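Local atomic coordinates of telomerase reverse transcriptase (Candida tropicalis MYA-3404, PDB entry 6ZD1), a protein that probably extends chromosome ends as a reverse transcriptase, adding short telomeric DNA repeats copied from a template within its RNA component. Residues E161-I164 against N165-F168. Sequence-based numbering, arbitrary orientation.
Sequences EGYI and NWVF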
ATOM      1  N   GLU A 161     -28.809  -3.950 -10.728  1.00 75.89           N
ATOM      2  CA  GLU A 161     -27.414  -4.098 -10.321  1.00 81.65           C
ATOM      3  C   GLU A 161     -26.480  -3.890 -11.508  1.00 78.88           C
ATOM      4  O   GLU A 161     -25.483  -3.165 -11.410  1.00 83.98           O
ATOM      5  CB  GLU A 161     -27.192  -5.479  -9.695  1.00 84.31           C
ATOM      6  CG  GLU A 161     -27.918  -5.716  -8.371  1.00 77.01           C
ATOM      7  CD  GLU A 161     -27.807  -7.160  -7.882  1.00103.60           C
ATOM      8  OE1 GLU A 161     -27.515  -8.053  -8.705  1.00103.11           O
ATOM      9  OE2 GLU A 161     -28.012  -7.403  -6.673  1.00101.58           O
ATOM     10  N   GLY A 162     -26.791  -4.519 -12.646  1.00 79.16           N
ATOM     11  CA  GLY A 162     -25.978  -4.329 -13.835  1.00 83.92           C
ATOM     12  C   GLY A 162     -26.020  -2.912 -14.372  1.00 75.43           C
ATOM     13  O   GLY A 162     -25.032  -2.430 -14.935  1.00 75.86           O
ATOM     14  N   TYR A 163     -27.150  -2.222 -14.198  1.00 72.58           N
ATOM     15  CA  TYR A 163     -27.248  -0.839 -14.652  1.00 71.87           C
ATOM     16  C   TYR A 163     -26.429   0.082 -13.761  1.00 71.32           C
ATOM     17  O   TYR A 163     -25.592   0.853 -14.249  1.00 65.21           O
ATOM     18  CB  TYR A 163     -28.708  -0.391 -14.680  1.00 75.37           C
ATOM     19  CG  TYR A 163     -28.882   1.086 -14.967  1.00 75.87           C
ATOM     20  CD1 TYR A 163     -28.667   1.591 -16.243  1.00 76.01           C
ATOM     21  CD2 TYR A 163     -29.268   1.973 -13.964  1.00 73.48           C
ATOM     22  CE1 TYR A 163     -28.825   2.939 -16.515  1.00 73.32           C
ATOM     23  CE2 TYR A 163     -29.430   3.324 -14.230  1.00 73.22           C
ATOM     24  CZ  TYR A 163     -29.207   3.800 -15.509  1.00 73.35           C
ATOM     25  OH  TYR A 163     -29.363   5.140 -15.793  1.00 71.48           O
ATOM     26  N   ILE A 164     -26.655   0.016 -12.447  1.00 63.01           N
ATOM     27  CA  ILE A 164     -25.918   0.878 -11.530  1.00 63.37           C
ATOM     28  C   ILE A 164     -24.428   0.589 -11.617  1.00 69.60           C
ATOM     29  O   ILE A 164     -23.598   1.506 -11.568  1.00 62.96           O
ATOM     30  CB  ILE A 164     -26.445   0.711 -10.094  1.00 66.70           C
ATOM     31  CG1 ILE A 164     -27.909   1.146 -10.015  1.00 73.10           C
ATOM     32  CG2 ILE A 164     -25.597   1.513  -9.122  1.00 71.29           C
ATOM     33  CD1 ILE A 164     -28.154   2.560 -10.506  1.00 63.82           C
ATOM     34  N   ASN A 165     -24.065  -0.686 -11.774  1.00 67.31           N
ATOM     35  CA  ASN A 165     -22.660  -1.036 -11.948  1.00 69.77           C
ATOM     36  C   ASN A 165     -22.080  -0.345 -13.177  1.00 62.63           C
ATOM     37  O   ASN A 165     -21.003   0.258 -13.116  1.00 71.40           O
ATOM     38  CB  ASN A 165     -22.510  -2.555 -12.045  1.00 64.25           C
ATOM     39  CG  ASN A 165     -21.073  -3.007 -11.935  1.00 83.61           C
ATOM     40  OD1 ASN A 165     -20.403  -3.235 -12.941  1.00 93.85           O
ATOM     41  ND2 ASN A 165     -20.588  -3.141 -10.707  1.00 88.45           N
ATOM     42  N   TRP A 166     -22.804  -0.394 -14.299  1.00 71.17           N
ATOM     43  CA  TRP A 166     -22.348   0.294 -15.503  1.00 62.75           C
ATOM     44  C   TRP A 166     -22.310   1.805 -15.307  1.00 63.35           C
ATOM     45  O   TRP A 166     -21.456   2.483 -15.889  1.00 61.66           O
ATOM     46  CB  TRP A 166     -23.244  -0.069 -16.689  1.00 60.89           C
ATOM     47  CG  TRP A 166     -22.987   0.755 -17.922  1.00 65.83           C
ATOM     48  CD1 TRP A 166     -21.993   0.572 -18.841  1.00 64.29           C
ATOM     49  CD2 TRP A 166     -23.744   1.888 -18.372  1.00 60.96           C
ATOM     50  NE1 TRP A 166     -22.085   1.520 -19.833  1.00 59.75           N
ATOM     51  CE2 TRP A 166     -23.149   2.340 -19.568  1.00 60.88           C
ATOM     52  CE3 TRP A 166     -24.864   2.564 -17.879  1.00 62.10           C
ATOM     53  CZ2 TRP A 166     -23.640   3.435 -20.278  1.00 60.47           C
ATOM     54  CZ3 TRP A 166     -25.348   3.651 -18.586  1.00 63.02           C
ATOM     55  CH2 TRP A 166     -24.737   4.074 -19.773  1.00 63.82           C
ATOM     56  N   VAL A 167     -23.223   2.358 -14.507  1.00 60.61           N
ATOM     57  CA  VAL A 167     -23.186   3.796 -14.246  1.00 57.04           C
ATOM     58  C   VAL A 167     -21.947   4.166 -13.437  1.00 66.67           C
ATOM     59  O   VAL A 167     -21.326   5.210 -13.669  1.00 56.22           O
ATOM     60  CB  VAL A 167     -24.476   4.254 -13.542  1.00 66.43           C
ATOM     61  CG1 VAL A 167     -24.336   5.695 -13.082  1.00 54.63           C
ATOM     62  CG2 VAL A 167     -25.673   4.111 -14.473  1.00 63.00           C
ATOM     63  N   PHE A 168     -21.554   3.314 -12.490  1.00 65.14           N
ATOM     64  CA  PHE A 168     -20.439   3.643 -11.610  1.00 56.41           C
ATOM     65  C   PHE A 168     -19.085   3.293 -12.222  1.00 62.75           C
ATOM     66  O   PHE A 168     -18.159   4.109 -12.173  1.00 70.36           O
ATOM     67  CB  PHE A 168     -20.601   2.931 -10.262  1.00 66.00           C
ATOM     68  CG  PHE A 168     -21.387   3.717  -9.245  1.00 62.94           C
ATOM     69  CD1 PHE A 168     -20.756   4.277  -8.146  1.00 56.68           C
ATOM     70  CD2 PHE A 168     -22.752   3.891  -9.386  1.00 68.34           C
ATOM     71  CE1 PHE A 168     -21.473   4.999  -7.205  1.00 59.71           C
ATOM     72  CE2 PHE A 168     -23.477   4.610  -8.447  1.00 69.96           C
ATOM     73  CZ  PHE A 168     -22.834   5.165  -7.354  1.00 63.25           C
TER
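Val167 sets its CG2 methyl over one face of the Tyr163 ring, one helical turn back, in a CH-pi contact: the methyl lies 3.8 Å from the ring centroid and 16° off the ring normal. Two torsions bring them together, since Tyr163 CG is anti to the backbone N (chi1 172°) while Val167 CG2 lies anti to its own carbonyl carbon. Two further apolar contacts lie along the same turns. Trp166 CZ3 meets Tyr163 CE1 at 4.1 Å, the indole reaching the phenol obliquely. Ile164 and Phe168 run side by side, with Ile164 CG2 3.7 Å from Phe168 CD2.

Four i to i+4 backbone hydrogen bonds identify the stretch as alpha-helix. The bond from Val167 N to Tyr163 O is 2.8 Å long and that from Trp166 N to Gly162 O 3.1 Å; Asn165 N to Glu161 O and Phe168 N to Ile164 O complete the set.

The turns belong to helix 158-179, within the telomerase RNA-binding domain. Tyr163 and Trp166 pack on helix 36-50, and Tyr163 OH is hydrogen-bonded to Ala98 O. Ile164 and Phe168 touch helix 126-129, and Phe168 also meets helix 104-117, edge-to-face with Phe115.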